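Local coordinates for protein nisin leader peptide-processing serine protease NisP (Lactococcus lactis subsp. lactis, PDB 4MZD) that probably acts as a subtilisin-like serine endopeptidase that removes the leader peptide from the precursor of the antibiotic nisin, at residues I155-N158 / G159-G163. Numbering follows the deposited sequence.
Sequences ITAN and GNILG
Where the chain leaves the helix that starts at His-147, it doubles back on itself, and the N-H of Gly-163 closes the reversal by a nearly straight hydrogen bond (168°) to the carbonyl oxygen of Ala-157, N to O 2.9 Å. The same oxygen also takes a CA-H...O contact, Leu-162 CA lying 3.3 Å from Ala-157 O, which makes two donors from consecutive residues. Further round the bend Gly-159 N reaches Ile-161 O at 3.0 Å, and a single bridge pairs the backbones of Asn-158 and Leu-162.

Among the side chains, the methyl of Ala-157 points across the turn at Ile-161, its CB sitting 3.7 Å from Ile-161 CG1. Ala-157 CB also lies 3.6 Å from Ile-161 O. Ile-161 has CG1 wedged between its own N and carbonyl carbon (chi1 68°), the rotation that brings this branch against the alanine. Beyond the pair, Ile-161 packs on Phe-338 and Thr-340 of strand 337-340. Asn-158 and Leu-162 touch more lightly, their side chains crossing at a slant with Asn-158 OD1 3.9 Å from the Leu-162 CD2 methyl, a contact without a hydrogen bond. Gly-163 C lies 3.9 Å from Ile-155 O, and its CA comes near Thr-156 N.

Asp-109 holds both arms: its backbone bonds to that of Asn-158, OD1 takes Asn-160 N, and OD2 takes Ile-161 N weakly. This is the connection from the helix that begins with His-147, the predicted charge-relay histidine, towards strand 169-174 of the subtilisin-like domain. The chemistry implies a reversal held by two backbone hydrogen bonds within it and by the Asp-109 carboxylate, with Ala-157 on Ile-161 as its apolar contact.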
ATOM      1  N   ILE A 155      -3.592  -7.945   4.571  1.00  6.24           N
ATOM      2  CA  ILE A 155      -4.821  -7.449   5.159  1.00  6.82           C
ATOM      3  C   ILE A 155      -5.615  -8.563   5.838  1.00  7.07           C
ATOM      4  O   ILE A 155      -6.021  -8.415   6.992  1.00  8.06           O
ATOM      5  CB  ILE A 155      -5.732  -6.774   4.104  1.00  7.14           C
ATOM      6  CG1 ILE A 155      -4.973  -5.665   3.371  1.00  7.66           C
ATOM      7  CG2 ILE A 155      -6.982  -6.209   4.758  1.00  8.27           C
ATOM      8  CD1 ILE A 155      -5.743  -5.034   2.240  1.00  9.19           C
ATOM      9  N   THR A 156      -5.840  -9.667   5.122  1.00  6.99           N
ATOM     10  CA  THR A 156      -6.958 -10.540   5.444  1.00  7.01           C
ATOM     11  C   THR A 156      -6.657 -12.037   5.483  1.00  7.04           C
ATOM     12  O   THR A 156      -7.561 -12.822   5.756  1.00  7.37           O
ATOM     13  CB  THR A 156      -8.121 -10.280   4.456  1.00  7.94           C
ATOM     14  OG1 THR A 156      -9.318 -10.849   4.973  1.00  8.26           O
ATOM     15  CG2 THR A 156      -7.833 -10.861   3.066  1.00  7.95           C
ATOM     16  N   ALA A 157      -5.426 -12.462   5.211  1.00  7.15           N
ATOM     17  CA  ALA A 157      -5.164 -13.903   5.196  1.00  7.72           C
ATOM     18  C   ALA A 157      -5.681 -14.549   6.470  1.00  7.72           C
ATOM     19  O   ALA A 157      -5.498 -14.033   7.578  1.00  7.68           O
ATOM     20  CB  ALA A 157      -3.695 -14.202   5.009  1.00  7.84           C
ATOM     21  N   ASN A 158      -6.315 -15.704   6.316  1.00  7.81           N
ATOM     22  CA  ASN A 158      -6.905 -16.388   7.446  1.00  8.59           C
ATOM     23  C   ASN A 158      -6.728 -17.885   7.311  1.00  8.58           C
ATOM     24  O   ASN A 158      -7.686 -18.624   7.109  1.00 10.34           O
ATOM     25  CB  ASN A 158      -8.381 -16.021   7.553  1.00  9.56           C
ATOM     26  CG  ASN A 158      -8.993 -16.457   8.864  1.00 10.61           C
ATOM     27  OD1 ASN A 158      -8.283 -16.810   9.803  1.00 11.47           O
ATOM     28  ND2 ASN A 158     -10.318 -16.410   8.944  1.00 11.93           N
ATOM     29  N   GLY A 159      -5.495 -18.344   7.423  1.00  9.09           N
ATOM     30  CA  GLY A 159      -5.236 -19.756   7.238  1.00  9.73           C
ATOM     31  C   GLY A 159      -3.821 -20.101   7.634  1.00  9.83           C
ATOM     32  O   GLY A 159      -3.447 -20.004   8.802  1.00 11.04           O
ATOM     33  N   ASN A 160      -3.019 -20.497   6.656  1.00  9.18           N
ATOM     34  CA  ASN A 160      -1.653 -20.910   6.946  1.00  9.22           C
ATOM     35  C   ASN A 160      -0.771 -19.737   7.371  1.00  9.33           C
ATOM     36  O   ASN A 160       0.206 -19.922   8.108  1.00  9.75           O
ATOM     37  CB  ASN A 160      -1.080 -21.667   5.754  1.00  9.83           C
ATOM     38  CG  ASN A 160      -1.993 -22.793   5.303  1.00 10.54           C
ATOM     39  OD1 ASN A 160      -2.522 -23.542   6.123  1.00 11.37           O
ATOM     40  ND2 ASN A 160      -2.193 -22.911   3.999  1.00 11.25           N
ATOM     41  N   ILE A 161      -1.114 -18.542   6.888  1.00  9.07           N
ATOM     42  CA  ILE A 161      -0.621 -17.299   7.471  1.00  9.03           C
ATOM     43  C   ILE A 161      -1.821 -16.458   7.873  1.00  8.08           C
ATOM     44  O   ILE A 161      -2.959 -16.735   7.467  1.00  8.52           O
ATOM     45  CB  ILE A 161       0.298 -16.485   6.521  1.00  9.48           C
ATOM     46  CG1 ILE A 161      -0.479 -15.914   5.338  1.00 10.74           C
ATOM     47  CG2 ILE A 161       1.481 -17.314   6.067  1.00 11.29           C
ATOM     48  CD1 ILE A 161       0.279 -14.852   4.594  1.00 12.88           C
ATOM     49  N   LEU A 162      -1.552 -15.434   8.675  1.00  7.89           N
ATOM     50  CA  LEU A 162      -2.578 -14.505   9.139  1.00  8.13           C
ATOM     51  C   LEU A 162      -2.248 -13.087   8.703  1.00  8.02           C
ATOM     52  O   LEU A 162      -1.100 -12.631   8.815  1.00  8.68           O
ATOM     53  CB  LEU A 162      -2.671 -14.527  10.665  1.00  9.24           C
ATOM     54  CG  LEU A 162      -3.169 -15.849  11.240  1.00 10.07           C
ATOM     55  CD1 LEU A 162      -3.038 -15.853  12.753  1.00 11.70           C
ATOM     56  CD2 LEU A 162      -4.602 -16.139  10.820  1.00  9.98           C
ATOM     57  N   GLY A 163      -3.259 -12.380   8.217  1.00  7.41           N
ATOM     58  CA  GLY A 163      -3.154 -10.953   7.986  1.00  7.36           C
ATOM     59  C   GLY A 163      -3.387 -10.179   9.270  1.00  6.92           C
ATOM     60  O   GLY A 163      -3.552 -10.776  10.342  1.00  8.01           O
TER